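Local coordinates for universal stress protein (Pseudomonas aeruginosa UCBPP-PA14, PDB 7MQ5) that is of unknown function but, as a member of the universal stress protein family, probably serves in stress responses, in some relatives coupled to nucleotide binding, at residues E20-K25 against I94-P99; M125-R130 against S269-L274; F118-V123 against H282-A287; S76-I81 against T109-K114. All coordinates share one frame; numbering follows the deposited sequence. Where two conformers were deposited one is given.

Contact 1: E20-K25 against I94-P99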
loop_
_atom_site.group_PDB
_atom_site.type_symbol
_atom_site.label_atom_id
_atom_site.label_comp_id
_atom_site.label_asym_id
_atom_site.label_seq_id
_atom_site.Cartn_x
_atom_site.Cartn_y
_atom_site.Cartn_z
ATOM N N GLU A 20 12.623 10.586 11.723
ATOM C CA GLU A 20 12.118 10.647 10.332
ATOM C C GLU A 20 10.614 10.912 10.395
ATOM O O GLU A 20 9.993 10.618 11.443
ATOM C CB GLU A 20 12.419 9.365 9.550
ATOM C CG GLU A 20 13.896 9.180 9.220
ATOM C CD GLU A 20 14.159 8.024 8.270
ATOM O OE1 GLU A 20 13.350 7.079 8.273
ATOM O OE2 GLU A 20 15.143 8.089 7.501
ATOM N N GLY A 21 10.093 11.535 9.346
ATOM C CA GLY A 21 8.654 11.799 9.218
ATOM C C GLY A 21 8.223 11.438 7.820
ATOM O O GLY A 21 7.672 12.300 7.132
ATOM N N LEU A 22 8.445 10.188 7.418
ATOM C CA LEU A 22 8.153 9.857 6.002
ATOM C C LEU A 22 6.647 9.786 5.759
ATOM O O LEU A 22 6.263 9.992 4.606
ATOM C CB LEU A 22 8.865 8.570 5.560
ATOM C CG LEU A 22 10.263 8.745 4.949
ATOM C CD1 LEU A 22 10.233 9.596 3.688
ATOM C CD2 LEU A 22 11.228 9.343 5.937
ATOM N N ALA A 23 5.825 9.454 6.760
ATOM C CA ALA A 23 4.367 9.383 6.469
ATOM C C ALA A 23 3.873 10.739 5.955
ATOM O O ALA A 23 3.183 10.798 4.922
ATOM C CB ALA A 23 3.592 8.925 7.678
ATOM N N LEU A 24 4.244 11.812 6.642
ATOM C CA LEU A 24 3.785 13.150 6.196
ATOM C C LEU A 24 4.453 13.537 4.872
ATOM O O LEU A 24 3.808 14.201 4.061
ATOM C CB LEU A 24 4.071 14.186 7.283
ATOM C CG LEU A 24 3.565 15.598 6.992
ATOM C CD1 LEU A 24 2.061 15.622 6.704
ATOM C CD2 LEU A 24 3.911 16.499 8.164
ATOM N N LYS A 25 5.715 13.153 4.659
ATOM C CA LYS A 25 6.358 13.505 3.359
ATOM C C LYS A 25 5.586 12.844 2.207
ATOM O O LYS A 25 5.314 13.524 1.195
ATOM C CB LYS A 25 7.838 13.114 3.366
ATOM C CG LYS A 25 8.722 14.035 4.197
ATOM C CD LYS A 25 10.176 13.631 4.225
ATOM C CE LYS A 25 11.061 14.707 4.817
ATOM N NZ LYS A 25 11.062 15.927 3.977
ATOM N N ILE A 94 -1.608 6.238 5.811
ATOM C CA ILE A 94 -0.141 6.239 5.596
ATOM C C ILE A 94 0.518 6.123 6.969
ATOM O O ILE A 94 0.248 6.955 7.864
ATOM C CB ILE A 94 0.357 7.477 4.845
ATOM C CG1 ILE A 94 -0.403 7.685 3.532
ATOM C CG2 ILE A 94 1.866 7.382 4.638
ATOM C CD1 ILE A 94 0.065 8.897 2.752
ATOM N N LYS A 95 1.362 5.101 7.119
ATOM C CA LYS A 95 2.097 4.906 8.382
ATOM C C LYS A 95 3.531 4.485 8.065
ATOM O O LYS A 95 3.738 3.625 7.186
ATOM C CB LYS A 95 1.415 3.850 9.248
ATOM C CG LYS A 95 2.116 3.680 10.581
ATOM C CD LYS A 95 1.460 2.753 11.563
ATOM C CE LYS A 95 2.298 2.599 12.823
ATOM N NZ LYS A 95 3.613 1.953 12.552
ATOM N N GLN A 96 4.481 5.047 8.794
ATOM C CA GLN A 96 5.887 4.646 8.616
ATOM C C GLN A 96 6.189 3.405 9.455
ATOM O O GLN A 96 5.762 3.304 10.621
ATOM C CB GLN A 96 6.820 5.794 8.993
ATOM C CG GLN A 96 8.288 5.422 8.872
ATOM C CD GLN A 96 9.237 6.597 8.891
ATOM O OE1 GLN A 96 8.858 7.758 9.080
ATOM N NE2 GLN A 96 10.504 6.287 8.698
ATOM N N HIS A 97 6.938 2.498 8.851
ATOM C CA HIS A 97 7.425 1.273 9.515
ATOM C C HIS A 97 8.654 1.585 10.362
ATOM O O HIS A 97 9.606 2.191 9.835
ATOM C CB HIS A 97 7.783 0.244 8.449
ATOM C CG HIS A 97 8.547 -0.917 8.968
ATOM N ND1 HIS A 97 9.797 -1.241 8.487
ATOM C CD2 HIS A 97 8.239 -1.826 9.910
ATOM C CE1 HIS A 97 10.230 -2.317 9.116
ATOM N NE2 HIS A 97 9.287 -2.700 9.994
ATOM N N PHE A 98 8.596 1.195 11.635
ATOM C CA PHE A 98 9.742 1.294 12.577
ATOM C C PHE A 98 9.975 -0.106 13.138
ATOM O O PHE A 98 9.175 -0.594 13.929
ATOM C CB PHE A 98 9.487 2.338 13.668
ATOM C CG PHE A 98 9.369 3.752 13.162
ATOM C CD1 PHE A 98 10.495 4.488 12.833
ATOM C CD2 PHE A 98 8.130 4.349 13.007
ATOM C CE1 PHE A 98 10.386 5.779 12.341
ATOM C CE2 PHE A 98 8.021 5.644 12.530
ATOM C CZ PHE A 98 9.148 6.355 12.191
ATOM N N PRO A 99 11.015 -0.834 12.676
ATOM C CA PRO A 99 11.254 -2.202 13.136
ATOM C C PRO A 99 11.643 -2.299 14.616
ATOM O O PRO A 99 12.286 -1.391 15.126
ATOM C CB PRO A 99 12.419 -2.691 12.266
ATOM C CG PRO A 99 13.118 -1.423 11.837
ATOM C CD PRO A 99 12.011 -0.399 11.683
HETATM O O HOH W 1 6.367 8.926 9.813
#
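Gln96 stretches from its strand toward the start of helix 22-34 with CG anti to the backbone N (chi1 178°) and the rest of the chain extended, which carries the amide up beside Leu22. Both ends of that amide find work. OE1 accepts from Leu22 N at 3.0 Å along a fairly straight N-H (158°), the donor standing above the carbonyl plane. The same oxygen, Gln96 OE1, also accepts a hydrogen bond from a water 2.8 Å away, and this water in turn accepts from Ala23 N. One side-chain oxygen thus serves two N-H groups of the first helical turn, one directly and one through water, just past Gly21 at the N-cap position. The partial positive charge of the helix start may polarise the amide further. Gln96 NE2 donates to Glu20 OE1 at 3.0 Å, within the plane of the amide and on the anti side of the carboxylate; the two side chains cross at about a right angle. Glu20 is exposed, and the bond is described for one of the two conformers deposited. Two residues earlier in the strand the contact turns apolar: Ile94 CG2 lies against Ala23, 3.7 Å from Ala23 O and 3.8 Å from Ala23 CB. Thr126 of the adjoining strand touches Leu22, Ile94 and Gln96 alike. The arrangement is that of a Rossmann-like alpha/beta fold, where the N-terminal end of the first helix sits by the C-terminal ends of the parallel strands, the edge at which some stress-protein relatives bind nucleotide.

Contact 2: M125-R130 against S269-L274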
loop_
_atom_site.group_PDB
_atom_site.type_symbol
_atom_site.label_atom_id
_atom_site.label_comp_id
_atom_site.label_asym_id
_atom_site.label_seq_id
_atom_site.Cartn_x
_atom_site.Cartn_y
_atom_site.Cartn_z
HETATM N N MSE A 125 2.415 1.518 3.823
HETATM C CA MSE A 125 3.437 1.339 4.837
HETATM C C MSE A 125 4.742 1.864 4.258
HETATM O O MSE A 125 5.239 1.297 3.284
HETATM C CB MSE A 125 3.620 -0.143 5.165
HETATM C CG MSE A 125 2.423 -0.801 5.806
HETATM SE SE MSE A 125 1.995 -0.063 7.567
HETATM C CE MSE A 125 3.758 -0.274 8.411
ATOM N N THR A 126 5.269 2.959 4.810
ATOM C CA THR A 126 6.510 3.500 4.268
ATOM C C THR A 126 7.689 2.765 4.909
ATOM O O THR A 126 7.725 2.645 6.140
ATOM C CB THR A 126 6.586 5.031 4.376
ATOM O OG1 THR A 126 6.888 5.462 5.705
ATOM C CG2 THR A 126 5.315 5.711 3.917
ATOM N N LYS A 127 8.615 2.272 4.082
ATOM C CA LYS A 127 9.756 1.481 4.602
ATOM C C LYS A 127 11.106 2.063 4.186
ATOM O O LYS A 127 12.126 1.552 4.677
ATOM C CB LYS A 127 9.662 0.026 4.139
ATOM C CG LYS A 127 8.374 -0.690 4.532
ATOM C CD LYS A 127 8.387 -2.176 4.243
ATOM C CE LYS A 127 9.197 -2.950 5.255
ATOM N NZ LYS A 127 9.260 -4.395 4.928
ATOM N N THR A 128 11.125 3.054 3.303
ATOM C CA THR A 128 12.403 3.644 2.842
ATOM C C THR A 128 12.316 5.161 2.974
ATOM O O THR A 128 11.208 5.701 2.909
ATOM C CB THR A 128 12.734 3.230 1.400
ATOM O OG1 THR A 128 14.002 3.792 1.050
ATOM C CG2 THR A 128 11.693 3.667 0.389
ATOM N N ALA A 129 13.460 5.810 3.161
ATOM C CA ALA A 129 13.499 7.289 3.213
ATOM C C ALA A 129 13.759 7.853 1.818
ATOM O O ALA A 129 13.718 9.087 1.669
ATOM C CB ALA A 129 14.555 7.749 4.176
ATOM N N ARG A 130 14.017 6.991 0.836
ATOM C CA ARG A 130 14.274 7.504 -0.530
ATOM C C ARG A 130 13.058 8.275 -1.032
ATOM O O ARG A 130 11.925 7.854 -0.821
ATOM C CB ARG A 130 14.574 6.351 -1.483
ATOM C CG ARG A 130 15.902 5.659 -1.227
ATOM C CD ARG A 130 16.023 4.500 -2.192
ATOM N NE ARG A 130 15.188 3.376 -1.779
ATOM C CZ ARG A 130 14.546 2.550 -2.605
ATOM N NH1 ARG A 130 14.545 2.773 -3.906
ATOM N NH2 ARG A 130 13.849 1.543 -2.116
ATOM N N SER A 269 11.229 -1.464 -0.214
ATOM C CA SER A 269 10.421 -0.369 -0.787
ATOM C C SER A 269 9.263 -0.046 0.160
ATOM O O SER A 269 8.921 -0.871 1.006
ATOM C CB SER A 269 9.843 -0.781 -2.140
ATOM O OG SER A 269 8.882 -1.833 -1.982
ATOM N N ASP A 270 8.687 1.135 -0.006
ATOM C CA ASP A 270 7.359 1.365 0.592
ATOM C C ASP A 270 6.417 0.307 -0.000
ATOM O O ASP A 270 6.681 -0.200 -1.119
ATOM C CB ASP A 270 6.808 2.748 0.253
ATOM C CG ASP A 270 7.508 3.921 0.909
ATOM O OD1 ASP A 270 8.492 3.717 1.651
ATOM O OD2 ASP A 270 7.037 5.049 0.674
ATOM N N VAL A 271 5.337 -0.002 0.700
ATOM C CA VAL A 271 4.371 -1.004 0.192
ATOM C C VAL A 271 2.958 -0.438 0.322
ATOM O O VAL A 271 2.554 -0.035 1.430
ATOM C CB VAL A 271 4.494 -2.364 0.913
ATOM C CG1 VAL A 271 3.670 -3.440 0.205
ATOM C CG2 VAL A 271 5.939 -2.826 1.042
ATOM N N LEU A 272 2.239 -0.407 -0.795
ATOM C CA LEU A 272 0.804 -0.056 -0.797
ATOM C C LEU A 272 0.031 -1.370 -0.833
ATOM O O LEU A 272 0.197 -2.140 -1.806
ATOM C CB LEU A 272 0.463 0.822 -1.998
ATOM C CG LEU A 272 -1.007 1.206 -2.100
ATOM C CD1 LEU A 272 -1.449 2.032 -0.909
ATOM C CD2 LEU A 272 -1.307 1.934 -3.395
ATOM N N VAL A 273 -0.747 -1.623 0.205
ATOM C CA VAL A 273 -1.490 -2.897 0.363
ATOM C C VAL A 273 -2.971 -2.673 0.057
ATOM O O VAL A 273 -3.632 -1.890 0.762
ATOM C CB VAL A 273 -1.287 -3.436 1.786
ATOM C CG1 VAL A 273 -2.034 -4.743 1.972
ATOM C CG2 VAL A 273 0.190 -3.595 2.109
ATOM N N LEU A 274 -3.443 -3.342 -0.989
ATOM C CA LEU A 274 -4.851 -3.287 -1.418
ATOM C C LEU A 274 -5.526 -4.614 -1.081
ATOM O O LEU A 274 -4.839 -5.638 -1.020
ATOM C CB LEU A 274 -4.907 -3.021 -2.924
ATOM C CG LEU A 274 -4.158 -1.777 -3.383
ATOM C CD1 LEU A 274 -4.242 -1.633 -4.887
ATOM C CD2 LEU A 274 -4.682 -0.530 -2.696
#
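Met125 and Val271 form an antiparallel hydrogen-bonded pair, with Met125 N to Val271 O and Val271 N to Met125 O both at 2.9 Å. This is the seam of the ten-stranded sheet: strands 123-126 and 270-274 each end one five-stranded, stress-protein-like half, and their pairing recalls the strand-to-strand joining of subunits in dimeric relatives. Beyond the pair, segment 125-130 leaves its strand and wraps round the carboxylate of Asp270. Asp270 OD1 accepts from two consecutive backbone amides: Lys127 N at 2.8 Å approaches from above the carboxylate plane, whereas Thr128 N, at 3.2 Å, comes nearly in line with the C-O bond. Asp270 CG sits anti to its own carbonyl carbon (chi1 -70°), close to Thr126 CA, and OD2 turns to Arg26 and Trp132, so both oxygens are engaged. Thr128 holds the next bend as an ST turn, its OG1 accepting from Arg130 N and again from Arg130 NE, while the guanidinium goes on to Asp237 and Ala238. The Lys127 chain runs beside Val271, pointing the same way, before its ammonium reaches Leu264, Leu267 and Ala106 carbonyls. On the way it covers the carbonyl of Ser269, a buried oxygen without a polar partner in the model: Lys127 CB lies 3.3 Å and Lys127 CD 3.5 Å from Ser269 O.

Contact 3: F118-V123 against H282-A287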
loop_
_atom_site.group_PDB
_atom_site.type_symbol
_atom_site.label_atom_id
_atom_site.label_comp_id
_atom_site.label_asym_id
_atom_site.label_seq_id
_atom_site.Cartn_x
_atom_site.Cartn_y
_atom_site.Cartn_z
ATOM N N PHE A 118 -6.864 -5.554 9.469
ATOM C CA PHE A 118 -8.235 -5.028 9.714
ATOM C C PHE A 118 -8.559 -3.721 9.002
ATOM O O PHE A 118 -9.744 -3.369 9.000
ATOM C CB PHE A 118 -8.472 -4.932 11.223
ATOM C CG PHE A 118 -8.539 -6.291 11.869
ATOM C CD1 PHE A 118 -9.611 -7.137 11.614
ATOM C CD2 PHE A 118 -7.519 -6.745 12.686
ATOM C CE1 PHE A 118 -9.671 -8.404 12.179
ATOM C CE2 PHE A 118 -7.584 -8.006 13.257
ATOM C CZ PHE A 118 -8.656 -8.835 13.000
ATOM N N ALA A 119 -7.582 -3.030 8.425
ATOM C CA ALA A 119 -7.922 -1.727 7.810
ATOM C C ALA A 119 -8.883 -1.923 6.647
ATOM O O ALA A 119 -8.576 -2.662 5.712
ATOM C CB ALA A 119 -6.673 -1.032 7.357
ATOM N N PRO A 120 -10.025 -1.203 6.628
ATOM C CA PRO A 120 -10.986 -1.349 5.534
ATOM C C PRO A 120 -10.736 -0.368 4.383
ATOM O O PRO A 120 -11.663 0.166 3.797
ATOM C CB PRO A 120 -12.317 -1.085 6.245
ATOM C CG PRO A 120 -11.965 -0.035 7.266
ATOM C CD PRO A 120 -10.567 -0.387 7.735
ATOM N N CYS A 121 -9.465 -0.169 4.074
ATOM C CA CYS A 121 -9.046 0.756 3.008
ATOM C C CYS A 121 -7.599 0.453 2.668
ATOM O O CYS A 121 -6.926 -0.277 3.406
ATOM C CB CYS A 121 -9.171 2.209 3.464
ATOM S SG CYS A 121 -8.136 2.650 4.890
ATOM N N PRO A 122 -7.079 1.017 1.557
ATOM C CA PRO A 122 -5.661 0.911 1.233
ATOM C C PRO A 122 -4.775 1.430 2.377
ATOM O O PRO A 122 -5.112 2.414 3.034
ATOM C CB PRO A 122 -5.531 1.798 -0.020
ATOM C CG PRO A 122 -6.891 1.696 -0.681
ATOM C CD PRO A 122 -7.852 1.659 0.481
ATOM N N VAL A 123 -3.673 0.729 2.609
ATOM C CA VAL A 123 -2.666 1.158 3.608
ATOM C C VAL A 123 -1.315 1.275 2.913
ATOM O O VAL A 123 -0.882 0.303 2.268
ATOM C CB VAL A 123 -2.551 0.182 4.788
ATOM C CG1 VAL A 123 -1.475 0.648 5.754
ATOM C CG2 VAL A 123 -3.881 0.016 5.508
ATOM N N HIS A 282 -16.511 -6.443 3.993
ATOM C CA HIS A 282 -16.656 -7.183 5.278
ATOM C C HIS A 282 -15.858 -6.458 6.377
ATOM O O HIS A 282 -16.374 -6.324 7.495
ATOM C CB HIS A 282 -16.262 -8.662 5.109
ATOM C CG HIS A 282 -17.275 -9.521 4.415
ATOM N ND1 HIS A 282 -17.139 -9.928 3.098
ATOM C CD2 HIS A 282 -18.427 -10.072 4.855
ATOM C CE1 HIS A 282 -18.166 -10.687 2.760
ATOM N NE2 HIS A 282 -18.971 -10.790 3.819
ATOM N N LEU A 283 -14.676 -5.937 6.057
ATOM C CA LEU A 283 -13.864 -5.220 7.078
ATOM C C LEU A 283 -14.530 -3.896 7.457
ATOM O O LEU A 283 -14.389 -3.493 8.623
ATOM C CB LEU A 283 -12.448 -5.009 6.542
ATOM C CG LEU A 283 -11.595 -6.274 6.454
ATOM C CD1 LEU A 283 -10.249 -5.958 5.825
ATOM C CD2 LEU A 283 -11.385 -6.900 7.825
ATOM N N GLU A 284 -15.207 -3.243 6.511
ATOM C CA GLU A 284 -15.933 -1.980 6.823
ATOM C C GLU A 284 -17.029 -2.296 7.849
ATOM O O GLU A 284 -17.198 -1.513 8.796
ATOM C CB GLU A 284 -16.478 -1.370 5.530
ATOM C CG GLU A 284 -17.400 -0.184 5.742
ATOM C CD GLU A 284 -16.794 1.048 6.392
ATOM O OE1 GLU A 284 -15.586 1.276 6.233
ATOM O OE2 GLU A 284 -17.549 1.780 7.062
ATOM N N GLU A 285 -17.742 -3.416 7.668
ATOM C CA GLU A 285 -18.787 -3.838 8.641
ATOM C C GLU A 285 -18.148 -4.080 10.019
ATOM O O GLU A 285 -18.720 -3.608 11.027
ATOM C CB GLU A 285 -19.497 -5.108 8.164
ATOM C CG GLU A 285 -20.271 -4.932 6.872
ATOM C CD GLU A 285 -20.976 -6.178 6.359
ATOM O OE1 GLU A 285 -20.766 -7.269 6.935
ATOM O OE2 GLU A 285 -21.735 -6.054 5.379
ATOM N N LEU A 286 -17.011 -4.793 10.070
ATOM C CA LEU A 286 -16.347 -5.077 11.378
ATOM C C LEU A 286 -15.890 -3.766 12.037
ATOM O O LEU A 286 -16.063 -3.624 13.259
ATOM C CB LEU A 286 -15.143 -6.008 11.178
ATOM C CG LEU A 286 -15.441 -7.468 10.868
ATOM C CD1 LEU A 286 -14.159 -8.226 10.564
ATOM C CD2 LEU A 286 -16.169 -8.116 12.026
ATOM N N ALA A 287 -15.354 -2.833 11.251
ATOM C CA ALA A 287 -14.807 -1.566 11.787
ATOM C C ALA A 287 -15.921 -0.628 12.252
ATOM O O ALA A 287 -15.630 0.235 13.110
ATOM C CB ALA A 287 -13.960 -0.893 10.741
HETATM O O HOH W 2 -12.072 -3.994 10.277
HETATM O O HOH W 3 -14.217 1.100 3.794
#
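Phe118 and Leu283 cross at about a right angle where the C-terminal helix 277-287, which follows the last strand of the second alpha/beta half, packs on the turn between helix 110-118 and strand 123-126 of the first. Their closest side-chain atoms are Phe118 CD1 and Leu283 CD2, 4.2 Å apart, the methyl approaching the ring obliquely. Leu283 has CG anti to its carbonyl carbon (chi1 -71°), and chi2 (176°) sets its other methyl, Leu283 CD1, 3.7 Å from Ala119 O. Next to it, Pro120 presses its ring against one turn of the helix. Pro120 CB is 3.9 Å from Leu283 CB and 3.6 Å from the backbone at Glu284 N, while Pro120 CG stands 4.1 Å from Ala287 CB. Gln85 and Gln86 of helix 77-88 also touch this proline, so the ring sits between two helices, 277-287 and 77-88. The polar links across the contact run through water. One water donates to both Phe118 O and Leu283 O. Another bridges to Glu284, whose OE1 also accepts from Gln86 NE2: this second water donates to Pro120 O at 2.7 Å and to Glu284 OE1 at 2.8 Å.

Contact 4: S76-I81 against T109-K114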
loop_
_atom_site.group_PDB
_atom_site.type_symbol
_atom_site.label_atom_id
_atom_site.label_comp_id
_atom_site.label_asym_id
_atom_site.label_seq_id
_atom_site.Cartn_x
_atom_site.Cartn_y
_atom_site.Cartn_z
ATOM N N SER A 76 -5.502 0.170 21.591
ATOM C CA SER A 76 -4.220 -0.192 20.945
ATOM C C SER A 76 -3.916 0.793 19.824
ATOM O O SER A 76 -4.802 1.568 19.424
ATOM C CB SER A 76 -4.267 -1.600 20.396
ATOM O OG SER A 76 -5.156 -1.659 19.286
ATOM N N LEU A 77 -2.705 0.718 19.303
ATOM C CA LEU A 77 -2.287 1.616 18.210
ATOM C C LEU A 77 -3.127 1.327 16.955
ATOM O O LEU A 77 -3.764 2.257 16.434
ATOM C CB LEU A 77 -0.791 1.398 17.979
ATOM C CG LEU A 77 -0.176 2.207 16.846
ATOM C CD1 LEU A 77 -0.353 3.693 17.081
ATOM C CD2 LEU A 77 1.303 1.872 16.709
ATOM N N HIS A 78 -3.206 0.070 16.528
ATOM C CA HIS A 78 -3.967 -0.187 15.278
ATOM C C HIS A 78 -5.458 0.137 15.464
ATOM O O HIS A 78 -6.080 0.615 14.506
ATOM C CB HIS A 78 -3.755 -1.613 14.779
ATOM C CG HIS A 78 -4.456 -2.655 15.576
ATOM N ND1 HIS A 78 -3.929 -3.168 16.740
ATOM C CD2 HIS A 78 -5.630 -3.284 15.368
ATOM C CE1 HIS A 78 -4.756 -4.076 17.220
ATOM N NE2 HIS A 78 -5.813 -4.160 16.399
ATOM N N GLN A 79 -6.021 -0.114 16.642
ATOM C CA GLN A 79 -7.462 0.196 16.832
ATOM C C GLN A 79 -7.685 1.711 16.817
ATOM O O GLN A 79 -8.720 2.160 16.283
ATOM C CB GLN A 79 -7.970 -0.452 18.112
ATOM C CG GLN A 79 -8.174 -1.947 17.941
ATOM C CD GLN A 79 -8.511 -2.616 19.241
ATOM O OE1 GLN A 79 -9.645 -3.030 19.463
ATOM N NE2 GLN A 79 -7.535 -2.669 20.131
ATOM N N THR A 80 -6.745 2.474 17.374
ATOM C CA THR A 80 -6.875 3.953 17.379
ATOM C C THR A 80 -6.843 4.467 15.933
ATOM O O THR A 80 -7.675 5.315 15.550
ATOM C CB THR A 80 -5.771 4.591 18.223
ATOM O OG1 THR A 80 -5.854 4.097 19.558
ATOM C CG2 THR A 80 -5.871 6.093 18.235
ATOM N N ILE A 81 -5.922 3.927 15.143
ATOM C CA ILE A 81 -5.807 4.333 13.717
ATOM C C ILE A 81 -7.091 3.979 12.956
ATOM O O ILE A 81 -7.616 4.843 12.228
ATOM C CB ILE A 81 -4.574 3.666 13.088
ATOM C CG1 ILE A 81 -3.300 4.148 13.779
ATOM C CG2 ILE A 81 -4.536 3.917 11.594
ATOM C CD1 ILE A 81 -2.071 3.353 13.444
ATOM N N THR A 109 6.062 -4.849 12.607
ATOM C CA THR A 109 5.718 -5.158 14.013
ATOM C C THR A 109 4.387 -5.900 14.083
ATOM O O THR A 109 3.562 -5.826 13.176
ATOM C CB THR A 109 5.617 -3.888 14.856
ATOM O OG1 THR A 109 4.426 -3.180 14.494
ATOM C CG2 THR A 109 6.844 -3.012 14.717
ATOM N N PRO A 110 4.123 -6.641 15.176
ATOM C CA PRO A 110 2.825 -7.289 15.335
ATOM C C PRO A 110 1.662 -6.287 15.235
ATOM O O PRO A 110 0.648 -6.627 14.666
ATOM C CB PRO A 110 2.949 -7.927 16.725
ATOM C CG PRO A 110 4.420 -8.233 16.855
ATOM C CD PRO A 110 5.097 -7.048 16.210
ATOM N N ASP A 111 1.836 -5.068 15.747
ATOM C CA ASP A 111 0.710 -4.098 15.678
ATOM C C ASP A 111 0.525 -3.642 14.220
ATOM O O ASP A 111 -0.626 -3.455 13.802
ATOM C CB ASP A 111 0.898 -2.931 16.643
ATOM C CG ASP A 111 -0.376 -2.117 16.794
ATOM O OD1 ASP A 111 -1.293 -2.567 17.528
ATOM O OD2 ASP A 111 -0.476 -1.109 16.101
ATOM N N ASP A 112 1.623 -3.467 13.474
ATOM C CA ASP A 112 1.542 -3.127 12.026
ATOM C C ASP A 112 0.732 -4.213 11.304
ATOM O O ASP A 112 -0.085 -3.896 10.423
ATOM C CB ASP A 112 2.924 -3.115 11.359
ATOM C CG ASP A 112 3.862 -1.958 11.664
ATOM O OD1 ASP A 112 3.354 -0.866 11.959
ATOM O OD2 ASP A 112 5.124 -2.165 11.557
ATOM N N TRP A 113 0.968 -5.471 11.658
ATOM C CA TRP A 113 0.234 -6.583 11.010
ATOM C C TRP A 113 -1.261 -6.500 11.331
ATOM O O TRP A 113 -2.071 -6.772 10.430
ATOM C CB TRP A 113 0.858 -7.932 11.370
ATOM C CG TRP A 113 1.949 -8.300 10.413
ATOM C CD1 TRP A 113 3.292 -8.415 10.630
ATOM C CD2 TRP A 113 1.758 -8.482 9.001
ATOM N NE1 TRP A 113 3.926 -8.738 9.455
ATOM C CE2 TRP A 113 3.016 -8.738 8.434
ATOM C CE3 TRP A 113 0.635 -8.414 8.172
ATOM C CZ2 TRP A 113 3.166 -9.010 7.074
ATOM C CZ3 TRP A 113 0.787 -8.640 6.824
ATOM C CH2 TRP A 113 2.037 -8.942 6.290
ATOM N N LYS A 114 -1.629 -6.130 12.556
ATOM C CA LYS A 114 -3.070 -6.026 12.897
ATOM C C LYS A 114 -3.686 -4.861 12.112
ATOM O O LYS A 114 -4.825 -4.991 11.657
ATOM C CB LYS A 114 -3.234 -5.902 14.411
ATOM C CG LYS A 114 -2.926 -7.195 15.154
ATOM C CD LYS A 114 -3.035 -7.104 16.654
ATOM C CE LYS A 114 -2.751 -8.430 17.326
ATOM N NZ LYS A 114 -2.765 -8.296 18.797
HETATM O O HOH W 4 -0.705 -0.983 20.477
#
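A His-carboxylate hydrogen bond ties the first turns of two neighbouring helices: His78 near the start of helix 77-88 meets Asp111 near the start of helix 110-118. The short axes 77-81 and 110-114 come within 9.0 Å and run 33° apart in roughly the same direction. His78 has CG between its backbone N and carbonyl carbon (chi1 74°), a position that goes with a ring meeting both Asp111 and Lys114. His78 ND1 donates to Asp111 OD1 at 2.8 Å along a nearly straight N-H (166°). The oxygen lies at the edge of the imidazole, in its plane, yet the donor stands above the plane of the carboxylate. A weak bond from His78 N reaches the same oxygen, Asp111 OD1, at 3.4 Å. The second oxygen is packed close, with OD2 of Asp111 only 3.1 Å from Leu77 CB. Lys114, one turn after Asp111, lays its CB squarely over the imidazole of His78, 3.5 Å from the ring centroid, a CH-pi contact; its CD meets the rim atom His78 CE1. Each helix begins with a side-chain cap: Ser76 OG accepts from Gln79 N, and Thr109 with Asp112 makes a capping box. Both helices pack against Lys95 of strand 92-96, the strand between them in sequence, as the successive crossover helices on one side of a Rossmann-like sheet do.

In the fold
From the N terminus, contact 1 opens at residues 20-25 and closes at strand 92-96. Before it closes, contact 4 opens at residues 76-81, to close only at 109-114, so the two cross; the salt bridge from Lys95 to Asp112 joins them. Both remain within the first half of the sheet. Contact 3 opens at residues 118-123 and ends on the C-terminal helix, making the longest loop of the four, 158 residues, and contact 2 lies wholly within it. These last two span the halves: contact 2 through the strands, with Thr126 hydrogen-bonded through the backbone to Lys95 and His97 of contact 1, and contact 3 through the last helix, its Val123 O probably hydrogen-bonded to Val273 N of contact 2.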